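Local coordinates for putative hydrogenase expression/formation protein hupG (Rhodopseudomonas palustris, PDB 2QSI) that is of unknown function but, as a HupG/HyaE family member related to thioredoxins, probably takes part in the expression or maturation of hydrogenase, at residues A[23-28]-A[36-41]. Sequence-based numbering, arbitrary orientation.
Sequences ATVDDF and VVLFFR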
# COMPACT_ATOMS: atom_id res chain seq x y z
N ALA A 23 -1.82 -16.66 2.08
CA ALA A 23 -2.16 -16.54 3.51
C ALA A 23 -1.21 -15.65 4.30
O ALA A 23 -1.64 -15.01 5.28
CB ALA A 23 -2.23 -17.93 4.16
N THR A 24 0.06 -15.61 3.91
CA THR A 24 1.10 -14.90 4.67
C THR A 24 1.67 -13.64 4.02
O THR A 24 2.36 -12.86 4.70
CB THR A 24 2.30 -15.82 5.01
OG1 THR A 24 3.02 -16.16 3.81
CG2 THR A 24 1.82 -17.08 5.69
N VAL A 25 1.40 -13.40 2.74
CA VAL A 25 1.98 -12.22 2.06
C VAL A 25 1.47 -10.86 2.59
O VAL A 25 2.26 -9.92 2.73
CB VAL A 25 1.81 -12.29 0.51
CG1 VAL A 25 0.33 -12.18 0.12
CG2 VAL A 25 2.65 -11.22 -0.19
N ASP A 26 0.17 -10.75 2.90
CA ASP A 26 -0.39 -9.43 3.31
C ASP A 26 0.39 -8.85 4.47
O ASP A 26 0.85 -7.70 4.40
CB ASP A 26 -1.86 -9.51 3.70
CG ASP A 26 -2.77 -9.78 2.53
OD1 ASP A 26 -2.40 -9.56 1.37
OD2 ASP A 26 -3.86 -10.27 2.76
N ASP A 27 0.51 -9.62 5.54
CA ASP A 27 1.21 -9.14 6.72
C ASP A 27 2.72 -8.97 6.43
O ASP A 27 3.34 -8.03 6.95
CB ASP A 27 0.99 -10.05 7.95
CG ASP A 27 -0.49 -10.17 8.36
OD1 ASP A 27 -1.32 -9.28 8.10
OD2 ASP A 27 -0.82 -11.19 8.99
N PHE A 28 3.30 -9.83 5.59
CA PHE A 28 4.72 -9.66 5.23
C PHE A 28 4.98 -8.26 4.68
O PHE A 28 5.92 -7.58 5.09
CB PHE A 28 5.18 -10.71 4.20
CG PHE A 28 6.61 -10.60 3.86
CD1 PHE A 28 7.57 -11.02 4.76
CD2 PHE A 28 7.03 -10.01 2.68
CE1 PHE A 28 8.93 -10.87 4.48
CE2 PHE A 28 8.40 -9.85 2.40
CZ PHE A 28 9.33 -10.27 3.30
N VAL A 36 9.14 -3.94 -0.78
CA VAL A 36 9.19 -5.36 -0.96
C VAL A 36 9.44 -5.77 -2.40
O VAL A 36 8.82 -5.28 -3.33
CB VAL A 36 7.89 -6.00 -0.42
CG1 VAL A 36 7.89 -7.52 -0.68
CG2 VAL A 36 7.76 -5.64 1.12
N VAL A 37 10.36 -6.70 -2.58
CA VAL A 37 10.61 -7.31 -3.87
C VAL A 37 10.04 -8.74 -3.83
O VAL A 37 10.57 -9.62 -3.10
CB VAL A 37 12.09 -7.31 -4.22
CG1 VAL A 37 12.31 -7.87 -5.65
CG2 VAL A 37 12.66 -5.88 -4.12
N LEU A 38 8.97 -8.97 -4.57
CA LEU A 38 8.38 -10.29 -4.66
C LEU A 38 8.92 -10.96 -5.88
O LEU A 38 8.84 -10.40 -6.98
CB LEU A 38 6.86 -10.23 -4.79
CG LEU A 38 6.07 -9.64 -3.63
CD1 LEU A 38 4.57 -9.61 -4.01
CD2 LEU A 38 6.39 -10.36 -2.34
N PHE A 39 9.46 -12.15 -5.66
CA PHE A 39 10.07 -13.00 -6.68
C PHE A 39 9.10 -14.09 -7.10
O PHE A 39 8.76 -14.98 -6.32
CB PHE A 39 11.36 -13.63 -6.11
CG PHE A 39 11.99 -14.66 -6.99
CD1 PHE A 39 12.04 -14.51 -8.36
CD2 PHE A 39 12.62 -15.76 -6.41
CE1 PHE A 39 12.68 -15.50 -9.15
CE2 PHE A 39 13.23 -16.70 -7.16
CZ PHE A 39 13.26 -16.57 -8.55
N PHE A 40 8.68 -13.98 -8.37
CA PHE A 40 7.90 -15.03 -9.07
C PHE A 40 8.86 -15.87 -9.90
O PHE A 40 9.48 -15.40 -10.88
CB PHE A 40 6.84 -14.39 -9.95
CG PHE A 40 5.79 -13.64 -9.18
CD1 PHE A 40 4.56 -14.25 -8.86
CD2 PHE A 40 6.00 -12.33 -8.72
CE1 PHE A 40 3.57 -13.55 -8.17
CE2 PHE A 40 5.04 -11.66 -7.97
CZ PHE A 40 3.83 -12.28 -7.68
N ARG A 41 9.01 -17.11 -9.45
CA ARG A 41 10.01 -18.02 -9.98
C ARG A 41 9.46 -18.82 -11.14
O ARG A 41 9.80 -18.56 -12.29
CB ARG A 41 10.53 -18.96 -8.85
CG ARG A 41 11.59 -19.94 -9.35
CD ARG A 41 11.87 -21.05 -8.35
NE ARG A 41 12.58 -20.62 -7.14
CZ ARG A 41 13.90 -20.55 -6.99
NH1 ARG A 41 14.74 -20.91 -7.95
NH2 ARG A 41 14.37 -20.16 -5.81
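Asp21 OD1 accepts Thr24 N and, weakly, Ala23 N where the chain turns into helix 25-30, whose Val25 and Phe28 rest on Leu38 and Val36 of strand 35-40. A weak bond of 3.3 Å from Phe28 N back to Thr24 O spans the first turn of the helix. Val25 and Phe28 share the helix face turned to the sheet.

Phe28 CE2 comes within 3.9 Å of Val36 CG1. The methyl lies near the ring plane, at its edge, so this is not a stack. With CG anti to the backbone N (chi1 -178°), the ring stretches from the helix to the strand, a span of 8.8 Å between the CA atoms of Phe28 and Val36; a long flat side chain suits this gap. Val36 points CG1 at it, and a beta-branched residue serves well in an extended strand.

Further along, Val25 CG2 and Leu38 CD2 approach more loosely, at 4.4 Å. The short, branched Val25 suits a helix face buried against Leu38, Val20 and Leu81. The CA-CB bond of Leu38 does not aim straight at the helix, but its branched end reaches nearer. CD2 of Leu38 lies 3.6 Å from CG1 of Val36, so the strand offers a joined apolar surface. Val36 and Leu38 bond through their backbones to Val96 and Ala94 of the antiparallel strand 92-106 within the thioredoxin-like sheet, while Asp26 forms a salt bridge with Arg84.

Since only hydrocarbon groups meet, the contact supplies dispersion and burial without directional bonds, so orientation probably rests on shape and on the polar links around it.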